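Local structure of endoglucanase A (Clostridium cellulolyticum, 1EDG) at residues 65-70 against 355-360; 1-7 against 365-370; 138-142 against 199-203; 128-132 against 143-147. The protein hydrolyses internal beta-1,4-glucosidic bonds of cellulose, as an endoglucanase with a glycoside hydrolase family 5 catalytic domain. One frame throughout, in Å; residues are numbered along the deposited sequence.

Interaction 1: residues 65-70 against 355-360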
# COMPACT_ATOMS: atom_id res chain seq x y z
N GLN A 65 -11.35 -2.75 -18.80
CA GLN A 65 -12.63 -3.21 -18.26
C GLN A 65 -12.53 -3.57 -16.78
O GLN A 65 -13.44 -3.28 -16.00
CB GLN A 65 -13.18 -4.38 -19.08
CG GLN A 65 -14.21 -5.30 -18.36
CD GLN A 65 -15.60 -4.68 -18.13
OE1 GLN A 65 -15.74 -3.54 -17.67
NE2 GLN A 65 -16.64 -5.47 -18.41
N MET A 66 -11.42 -4.19 -16.38
CA MET A 66 -11.21 -4.57 -14.99
C MET A 66 -11.25 -3.33 -14.09
O MET A 66 -11.94 -3.32 -13.07
CB MET A 66 -9.86 -5.26 -14.81
CG MET A 66 -9.79 -6.67 -15.38
SD MET A 66 -8.12 -7.34 -15.24
CE MET A 66 -8.20 -8.68 -16.43
N ILE A 67 -10.51 -2.29 -14.50
CA ILE A 67 -10.43 -1.04 -13.76
C ILE A 67 -11.80 -0.33 -13.75
O ILE A 67 -12.19 0.26 -12.73
CB ILE A 67 -9.32 -0.10 -14.34
CG1 ILE A 67 -7.96 -0.81 -14.35
CG2 ILE A 67 -9.21 1.19 -13.53
CD1 ILE A 67 -7.55 -1.38 -13.00
N ASP A 68 -12.52 -0.40 -14.87
CA ASP A 68 -13.85 0.21 -14.95
C ASP A 68 -14.74 -0.38 -13.86
O ASP A 68 -15.49 0.34 -13.19
CB ASP A 68 -14.50 -0.06 -16.31
CG ASP A 68 -13.85 0.70 -17.46
OD1 ASP A 68 -13.10 1.67 -17.22
OD2 ASP A 68 -14.11 0.31 -18.62
N ALA A 69 -14.67 -1.70 -13.69
CA ALA A 69 -15.47 -2.40 -12.70
C ALA A 69 -15.13 -1.98 -11.27
O ALA A 69 -16.02 -1.81 -10.42
CB ALA A 69 -15.30 -3.89 -12.87
N ILE A 70 -13.84 -1.83 -10.99
CA ILE A 70 -13.37 -1.42 -9.67
C ILE A 70 -13.95 -0.06 -9.31
O ILE A 70 -14.47 0.14 -8.21
CB ILE A 70 -11.81 -1.36 -9.63
CG1 ILE A 70 -11.22 -2.75 -9.90
CG2 ILE A 70 -11.32 -0.79 -8.31
CD1 ILE A 70 -11.68 -3.81 -8.93
N PHE A 355 -11.61 -9.63 -6.16
CA PHE A 355 -12.13 -9.30 -7.49
C PHE A 355 -11.68 -10.38 -8.48
O PHE A 355 -10.48 -10.57 -8.70
CB PHE A 355 -11.60 -7.93 -7.92
CG PHE A 355 -12.05 -7.51 -9.30
CD1 PHE A 355 -13.37 -7.17 -9.55
CD2 PHE A 355 -11.13 -7.41 -10.33
CE1 PHE A 355 -13.77 -6.73 -10.81
CE2 PHE A 355 -11.51 -6.96 -11.60
CZ PHE A 355 -12.84 -6.62 -11.83
N ASP A 356 -12.65 -11.10 -9.04
CA ASP A 356 -12.33 -12.14 -10.02
C ASP A 356 -12.06 -11.43 -11.33
O ASP A 356 -12.98 -11.03 -12.04
CB ASP A 356 -13.50 -13.12 -10.17
CG ASP A 356 -13.12 -14.37 -10.94
OD1 ASP A 356 -12.51 -15.28 -10.35
OD2 ASP A 356 -13.44 -14.45 -12.15
N ARG A 357 -10.78 -11.23 -11.64
CA ARG A 357 -10.37 -10.54 -12.86
C ARG A 357 -10.80 -11.24 -14.14
O ARG A 357 -10.95 -10.60 -15.19
CB ARG A 357 -8.85 -10.30 -12.84
CG ARG A 357 -8.47 -9.02 -12.09
CD ARG A 357 -7.45 -9.24 -10.97
NE ARG A 357 -6.09 -9.07 -11.43
CZ ARG A 357 -5.03 -8.82 -10.65
NH1 ARG A 357 -5.14 -8.69 -9.33
NH2 ARG A 357 -3.85 -8.71 -11.21
N ARG A 358 -11.05 -12.54 -14.04
CA ARG A 358 -11.50 -13.34 -15.17
C ARG A 358 -12.90 -12.92 -15.63
O ARG A 358 -13.11 -12.64 -16.81
CB ARG A 358 -11.51 -14.81 -14.76
CG ARG A 358 -11.60 -15.80 -15.90
CD ARG A 358 -11.95 -17.18 -15.36
NE ARG A 358 -11.21 -17.50 -14.14
CZ ARG A 358 -11.76 -17.59 -12.93
NH1 ARG A 358 -13.06 -17.37 -12.77
NH2 ARG A 358 -11.01 -17.88 -11.87
N SER A 359 -13.84 -12.83 -14.69
CA SER A 359 -15.22 -12.46 -15.00
C SER A 359 -15.57 -11.00 -14.72
O SER A 359 -16.71 -10.59 -14.95
CB SER A 359 -16.17 -13.38 -14.24
OG SER A 359 -15.85 -13.42 -12.86
N CYS A 360 -14.60 -10.24 -14.24
CA CYS A 360 -14.79 -8.83 -13.91
C CYS A 360 -15.87 -8.56 -12.87
O CYS A 360 -16.66 -7.63 -13.00
CB CYS A 360 -15.03 -7.98 -15.16
SG CYS A 360 -13.52 -7.51 -16.04
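Residues 65-70 are a run of helix, with Ala69 N bonded to Gln65 O and Ile70 N to Met66 O, while 355-360 begins as a short strand and then turns. The two backbones come closest where Met66 CA lies 5.7 Å from Cys360 CA, and they are wider apart at the other end, with 8.3 Å between Ile70 CA and Phe355 CA. Cys360 adopts the left-handed helical conformation as the turn ends, and its side chain is directed toward the helix. The turn is held by an Asx motif: Asp356 OD2 accepts from Ser359 N at 3.0 Å and from Ser359 OG at 2.7 Å. In the TIM barrel of this family 5 enzyme, helix 64-73 links the first two barrel strands, and 355-360 belongs to the small antiparallel hairpin that follows the eighth. Phe355 supplies a broad apolar surface between them. Ile70 CD1 sits 3.7 Å from the centroid of the Phe355 ring, almost on the ring normal, in a CH-pi contact, and small Ala69 lets its CB come within 3.8 Å of Phe355 CZ. The long, flexible Met66 reaches along the turn to Arg357 and Cys360, with Met66 SD 3.6 Å from Arg357 CG and Met66 CG 3.9 Å from Cys360 SG. Gln65 CG also touches Cys360 SG, at 3.3 Å. Arg357 contributes its aliphatic part here, while its guanidinium reaches on to hydrogen-bond Thr38.

Interaction 2: residues 1-7 against 365-370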
# COMPACT_ATOMS: atom_id res chain seq x y z
N MET A 1 -26.25 -16.78 -2.76
CA MET A 1 -26.98 -15.53 -3.08
C MET A 1 -26.38 -14.45 -2.21
O MET A 1 -25.88 -14.74 -1.12
CB MET A 1 -28.46 -15.64 -2.72
CG MET A 1 -29.24 -16.75 -3.38
SD MET A 1 -30.95 -16.73 -2.82
CE MET A 1 -30.78 -17.25 -1.10
N TYR A 2 -26.48 -13.22 -2.68
CA TYR A 2 -26.00 -12.05 -1.96
C TYR A 2 -26.81 -11.92 -0.66
O TYR A 2 -28.04 -11.96 -0.68
CB TYR A 2 -26.19 -10.82 -2.84
CG TYR A 2 -25.70 -9.54 -2.22
CD1 TYR A 2 -24.35 -9.19 -2.30
CD2 TYR A 2 -26.57 -8.69 -1.57
CE1 TYR A 2 -23.89 -8.01 -1.73
CE2 TYR A 2 -26.13 -7.51 -0.99
CZ TYR A 2 -24.79 -7.17 -1.07
OH TYR A 2 -24.36 -6.01 -0.49
N ASP A 3 -26.12 -11.76 0.46
CA ASP A 3 -26.79 -11.63 1.75
C ASP A 3 -26.40 -10.31 2.41
O ASP A 3 -25.40 -10.24 3.14
CB ASP A 3 -26.42 -12.81 2.67
CG ASP A 3 -27.20 -12.81 3.98
OD1 ASP A 3 -28.06 -11.92 4.18
OD2 ASP A 3 -26.96 -13.71 4.82
N ALA A 4 -27.21 -9.28 2.19
CA ALA A 4 -26.94 -7.96 2.74
C ALA A 4 -27.05 -7.91 4.27
O ALA A 4 -26.51 -7.01 4.90
CB ALA A 4 -27.87 -6.93 2.11
N SER A 5 -27.71 -8.90 4.88
CA SER A 5 -27.86 -8.91 6.33
C SER A 5 -26.55 -9.17 7.08
O SER A 5 -26.49 -9.01 8.31
CB SER A 5 -28.92 -9.93 6.75
OG SER A 5 -28.42 -11.25 6.69
N LEU A 6 -25.50 -9.57 6.36
CA LEU A 6 -24.22 -9.85 7.00
C LEU A 6 -23.48 -8.59 7.43
O LEU A 6 -22.68 -8.62 8.38
CB LEU A 6 -23.32 -10.68 6.06
CG LEU A 6 -23.84 -12.06 5.67
CD1 LEU A 6 -22.78 -12.80 4.85
CD2 LEU A 6 -24.20 -12.86 6.92
N ILE A 7 -23.74 -7.48 6.75
CA ILE A 7 -23.09 -6.21 7.05
C ILE A 7 -23.60 -5.63 8.38
O ILE A 7 -24.80 -5.43 8.57
CB ILE A 7 -23.33 -5.20 5.90
CG1 ILE A 7 -22.78 -5.77 4.60
CG2 ILE A 7 -22.66 -3.86 6.22
CD1 ILE A 7 -23.10 -4.94 3.38
N PRO A 365 -18.79 -10.09 -2.59
CA PRO A 365 -19.34 -8.73 -2.62
C PRO A 365 -19.78 -8.11 -1.30
O PRO A 365 -19.64 -6.90 -1.13
CB PRO A 365 -20.48 -8.85 -3.63
CG PRO A 365 -20.95 -10.25 -3.45
CD PRO A 365 -19.66 -11.02 -3.33
N GLU A 366 -20.27 -8.91 -0.36
CA GLU A 366 -20.72 -8.39 0.93
C GLU A 366 -19.57 -7.71 1.68
O GLU A 366 -19.77 -6.69 2.34
CB GLU A 366 -21.32 -9.49 1.81
CG GLU A 366 -22.59 -10.12 1.26
CD GLU A 366 -22.34 -11.37 0.42
OE1 GLU A 366 -21.20 -11.56 -0.07
OE2 GLU A 366 -23.28 -12.17 0.26
N ILE A 367 -18.37 -8.28 1.58
CA ILE A 367 -17.20 -7.71 2.25
C ILE A 367 -16.91 -6.33 1.66
O ILE A 367 -16.79 -5.35 2.40
CB ILE A 367 -15.94 -8.59 2.07
CG1 ILE A 367 -16.11 -9.93 2.80
CG2 ILE A 367 -14.70 -7.85 2.59
CD1 ILE A 367 -14.99 -10.93 2.53
N ILE A 368 -16.86 -6.24 0.34
CA ILE A 368 -16.55 -4.97 -0.30
C ILE A 368 -17.66 -3.91 -0.15
O ILE A 368 -17.38 -2.71 -0.04
CB ILE A 368 -16.01 -5.14 -1.77
CG1 ILE A 368 -16.98 -4.58 -2.79
CG2 ILE A 368 -15.61 -6.58 -2.05
CD1 ILE A 368 -16.62 -3.19 -3.19
N ASP A 369 -18.92 -4.35 -0.09
CA ASP A 369 -20.03 -3.41 0.08
C ASP A 369 -19.99 -2.83 1.50
O ASP A 369 -20.33 -1.67 1.71
CB ASP A 369 -21.38 -4.07 -0.21
CG ASP A 369 -21.58 -4.35 -1.69
OD1 ASP A 369 -20.89 -3.71 -2.51
OD2 ASP A 369 -22.42 -5.21 -2.04
N GLY A 370 -19.54 -3.65 2.45
CA GLY A 370 -19.41 -3.20 3.83
C GLY A 370 -18.31 -2.15 3.92
O GLY A 370 -18.44 -1.15 4.63
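Two hydrogen bonds tie the N-terminal arm to the first turns of helix 365-374. The phenol of Tyr2 is long enough to reach Asp369, with Tyr2 OH donating to Asp369 OD2 at 2.6 Å, and the main-chain Asp3 N donates to Glu366 OE2 at 2.9 Å in a nearly straight bond. Glutamate suits this position because its flexible chain can carry a carboxylate out to the NH of a residue in the irregular arm. Within the arm, Asp3 OD1 forms an Asx turn with Ser5 N (3.1 Å) and also accepts from Ser5 OG (2.6 Å), leading into the 3-10 turn of residues 4-6. Packing adds to these bonds. The edge of the Tyr2 ring meets the proline that starts the helix, with 3.7 Å between Tyr2 CD1 and Pro365 CG, and Ile7 lies against the helix backbone, Ile7 CD1 coming 3.9 Å from Gly370 N. The helix is the last of the TIM barrel, following its eighth strand. Asp369 also forms a salt bridge to Lys73 of helix 64-73, Leu6 touches Leu316 of helix 316-332, and the arm thus lies over the last barrel helix beside its two neighbours.

Interaction 3: residues 138-142 against 199-203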
# COMPACT_ATOMS: atom_id res chain seq x y z
N MET A 138 24.64 1.09 1.81
CA MET A 138 24.14 2.43 1.50
C MET A 138 24.53 2.98 0.13
O MET A 138 23.73 3.65 -0.51
CB MET A 138 24.52 3.43 2.59
CG MET A 138 23.51 3.52 3.74
SD MET A 138 21.83 4.01 3.21
CE MET A 138 21.04 2.40 3.11
N ALA A 139 25.75 2.68 -0.32
CA ALA A 139 26.23 3.17 -1.61
C ALA A 139 25.35 2.71 -2.77
O ALA A 139 24.87 3.53 -3.55
CB ALA A 139 27.66 2.73 -1.84
N SER A 140 25.15 1.40 -2.88
CA SER A 140 24.33 0.86 -3.96
C SER A 140 22.85 1.21 -3.77
O SER A 140 22.14 1.51 -4.74
CB SER A 140 24.52 -0.65 -4.06
OG SER A 140 24.47 -1.26 -2.78
N SER A 141 22.39 1.19 -2.52
CA SER A 141 20.99 1.51 -2.20
C SER A 141 20.63 2.92 -2.65
O SER A 141 19.60 3.12 -3.28
CB SER A 141 20.72 1.35 -0.70
OG SER A 141 20.86 -0.01 -0.29
N LYS A 142 21.49 3.89 -2.34
CA LYS A 142 21.25 5.27 -2.75
C LYS A 142 21.23 5.38 -4.26
O LYS A 142 20.39 6.08 -4.82
CB LYS A 142 22.35 6.19 -2.21
CG LYS A 142 22.23 6.51 -0.73
CD LYS A 142 23.47 7.26 -0.26
CE LYS A 142 23.12 8.28 0.81
NZ LYS A 142 22.43 9.45 0.20
N LEU A 199 17.16 6.94 2.98
CA LEU A 199 16.61 6.57 1.68
C LEU A 199 15.32 7.31 1.35
O LEU A 199 15.11 7.72 0.21
CB LEU A 199 16.44 5.05 1.58
CG LEU A 199 17.77 4.28 1.60
CD1 LEU A 199 17.51 2.78 1.68
CD2 LEU A 199 18.62 4.62 0.38
N ASN A 200 14.47 7.53 2.35
CA ASN A 200 13.23 8.28 2.15
C ASN A 200 13.60 9.71 1.74
O ASN A 200 12.99 10.30 0.84
CB ASN A 200 12.39 8.30 3.43
CG ASN A 200 11.45 7.12 3.53
OD1 ASN A 200 10.95 6.63 2.52
ND2 ASN A 200 11.19 6.67 4.75
N GLN A 201 14.63 10.26 2.39
CA GLN A 201 15.10 11.60 2.09
C GLN A 201 15.64 11.69 0.66
O GLN A 201 15.33 12.64 -0.07
CB GLN A 201 16.19 12.02 3.10
CG GLN A 201 16.64 13.45 2.94
CD GLN A 201 15.54 14.45 3.23
OE1 GLN A 201 15.16 14.64 4.39
NE2 GLN A 201 15.03 15.10 2.20
N ASP A 202 16.41 10.69 0.24
CA ASP A 202 16.96 10.67 -1.13
C ASP A 202 15.83 10.60 -2.16
O ASP A 202 15.89 11.27 -3.20
CB ASP A 202 17.92 9.49 -1.31
CG ASP A 202 19.20 9.64 -0.50
OD1 ASP A 202 19.69 10.78 -0.35
OD2 ASP A 202 19.72 8.61 -0.01
N PHE A 203 14.83 9.78 -1.88
CA PHE A 203 13.65 9.61 -2.74
C PHE A 203 12.97 10.96 -2.95
O PHE A 203 12.72 11.37 -4.09
CB PHE A 203 12.70 8.58 -2.10
CG PHE A 203 11.25 8.72 -2.51
CD1 PHE A 203 10.87 8.62 -3.84
CD2 PHE A 203 10.28 8.94 -1.54
CE1 PHE A 203 9.53 8.73 -4.21
CE2 PHE A 203 8.93 9.06 -1.90
CZ PHE A 203 8.55 8.95 -3.24
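The one polar link between these two helical segments is a salt bridge. Lys142 NZ donates to Asp202 OD2 at 2.8 Å and, weakly, to Asp202 OD1 at 3.1 Å, so the ammonium faces both carboxylate oxygens. A long lysine can span the gap between helices whose segment axes are 11.2 Å apart, while the shorter aspartate, pointing toward the other helix, receives it at the partly exposed margin. The main chain of each helix looks after itself: Lys142 N bonds to Met138 O and Phe203 N to Leu199 O, both at 2.9 Å. Helices 138-155 and 187-209 follow the third and fourth strands of the TIM barrel, and as successive outer helices they run roughly parallel, here at 31°. Ser141 OG is satisfied by donating to Tyr137 O, just before the helix begins, and accepting from Phe132 N of the preceding loop, which makes a small hydroxyl acceptable in a buried place. On helix 187-209, Asn200 ND2 bonds to Pro222 O at the end of the fifth strand, and Gln201 OE1 accepts from Asn240 N. Leu199 has no such needs and fills the inner side of the contact: Leu199 CD1 lies 3.8 Å from Met138 CE, and Leu199 CD2 lies 4.0 Å from Ser141 CB and 4.2 Å from Lys142 CG.

Interaction 4: residues 128-132 against 143-147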
# COMPACT_ATOMS: atom_id res chain seq x y z
N VAL A 128 22.14 -7.26 -4.23
CA VAL A 128 22.81 -7.17 -5.52
C VAL A 128 22.09 -6.34 -6.57
O VAL A 128 22.68 -5.45 -7.19
CB VAL A 128 23.04 -8.58 -6.11
CG1 VAL A 128 23.79 -8.49 -7.43
CG2 VAL A 128 23.80 -9.45 -5.11
N LYS A 129 20.81 -6.63 -6.77
CA LYS A 129 20.01 -5.97 -7.79
C LYS A 129 19.21 -4.73 -7.39
O LYS A 129 18.86 -3.93 -8.26
CB LYS A 129 19.07 -6.99 -8.43
CG LYS A 129 19.77 -8.02 -9.32
CD LYS A 129 18.82 -9.12 -9.74
CE LYS A 129 19.34 -9.90 -10.94
NZ LYS A 129 19.42 -9.03 -12.16
N GLY A 130 18.91 -4.57 -6.11
CA GLY A 130 18.15 -3.41 -5.68
C GLY A 130 18.79 -2.68 -4.51
O GLY A 130 19.97 -2.35 -4.57
N TYR A 131 18.01 -2.43 -3.46
CA TYR A 131 18.53 -1.74 -2.28
C TYR A 131 18.41 -2.66 -1.07
O TYR A 131 17.71 -3.67 -1.12
CB TYR A 131 17.77 -0.41 -2.04
CG TYR A 131 16.34 -0.55 -1.56
CD1 TYR A 131 15.29 -0.70 -2.46
CD2 TYR A 131 16.04 -0.56 -0.20
CE1 TYR A 131 13.97 -0.85 -2.02
CE2 TYR A 131 14.72 -0.72 0.25
CZ TYR A 131 13.70 -0.87 -0.67
OH TYR A 131 12.41 -1.05 -0.22
N PHE A 132 19.15 -2.36 -0.01
CA PHE A 132 19.10 -3.13 1.23
C PHE A 132 19.41 -2.10 2.30
O PHE A 132 20.47 -1.48 2.29
CB PHE A 132 20.15 -4.26 1.23
CG PHE A 132 19.92 -5.28 2.31
CD1 PHE A 132 19.05 -6.35 2.11
CD2 PHE A 132 20.55 -5.16 3.55
CE1 PHE A 132 18.81 -7.28 3.13
CE2 PHE A 132 20.32 -6.09 4.57
CZ PHE A 132 19.45 -7.15 4.36
N LYS A 143 22.15 4.69 -4.93
CA LYS A 143 22.21 4.74 -6.38
C LYS A 143 20.94 4.16 -6.99
O LYS A 143 20.39 4.72 -7.94
CB LYS A 143 23.43 4.00 -6.92
CG LYS A 143 24.74 4.48 -6.34
CD LYS A 143 24.85 6.01 -6.38
CE LYS A 143 26.00 6.53 -5.51
NZ LYS A 143 25.84 6.24 -4.05
N TYR A 144 20.45 3.06 -6.41
CA TYR A 144 19.24 2.42 -6.91
C TYR A 144 18.02 3.34 -6.79
O TYR A 144 17.34 3.64 -7.78
CB TYR A 144 18.98 1.11 -6.17
CG TYR A 144 17.77 0.35 -6.69
CD1 TYR A 144 17.85 -0.37 -7.89
CD2 TYR A 144 16.54 0.41 -6.04
CE1 TYR A 144 16.73 -1.00 -8.43
CE2 TYR A 144 15.41 -0.22 -6.57
CZ TYR A 144 15.52 -0.92 -7.77
OH TYR A 144 14.42 -1.53 -8.33
N ILE A 145 17.77 3.81 -5.57
CA ILE A 145 16.63 4.69 -5.28
C ILE A 145 16.64 5.98 -6.11
O ILE A 145 15.63 6.35 -6.71
CB ILE A 145 16.56 5.02 -3.75
CG1 ILE A 145 16.14 3.78 -2.95
CG2 ILE A 145 15.59 6.18 -3.47
CD1 ILE A 145 14.73 3.26 -3.24
N THR A 146 17.79 6.64 -6.19
CA THR A 146 17.89 7.88 -6.95
C THR A 146 17.77 7.69 -8.47
O THR A 146 17.12 8.48 -9.15
CB THR A 146 19.18 8.66 -6.61
OG1 THR A 146 20.33 7.84 -6.89
CG2 THR A 146 19.20 9.04 -5.14
N SER A 147 18.39 6.63 -9.00
CA SER A 147 18.34 6.36 -10.44
C SER A 147 16.93 5.99 -10.90
O SER A 147 16.41 6.53 -11.87
CB SER A 147 19.30 5.23 -10.82
OG SER A 147 20.63 5.55 -10.44
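The CA of a glycine sits over the face of an aromatic ring here: Gly130 CA stands 3.8 Å from the centroid of the Tyr144 ring, only 11° off the ring normal, a CH-pi contact made by main chain rather than side chain. The loop belongs to a beta-alpha unit of the TIM barrel, running from the third strand to helix 138-155 and folding back on that helix. Gly130 and Tyr131 form a classic beta bulge facing Asp126, and having no CB allows Gly130 its unusual backbone angles. Lys129 O also touches the ring, 3.6 Å from Tyr144 CE1. Tyrosine fits this buried position because its ring packs while its hydroxyl hydrogen-bonds to Asp124, back in the same loop. The Tyr144 ring also meets Tyr93 edge-to-face. Tyr131 turns its side chain toward the helix, and one ring atom serves two neighbours: Tyr131 CD1 is 4.0 Å from Tyr144 CD2 and 4.1 Å from Ile145 CD1.

In the fold
All four contacts lie on the periphery of the barrel, their centres about 20 to 24 Å from the centre of the chain. Interactions 3 and 4 share helix 138-155, their centres about 7 Å apart, and are in direct contact through Ser141 and Phe132. Interactions 1 and 2 lie on another flank, where their centres are about 18 Å apart and Lys73 of helix 64-73 bridges to Asp369. Interaction 3 faces interactions 1 and 2 across the chain's centre. Chemistry follows burial: interaction 4, the most buried, is aromatic and apolar, and interaction 1 is also apolar across its segments, whereas the more open interactions 2 and 3 add hydrogen bonds or a salt bridge to their apolar contacts.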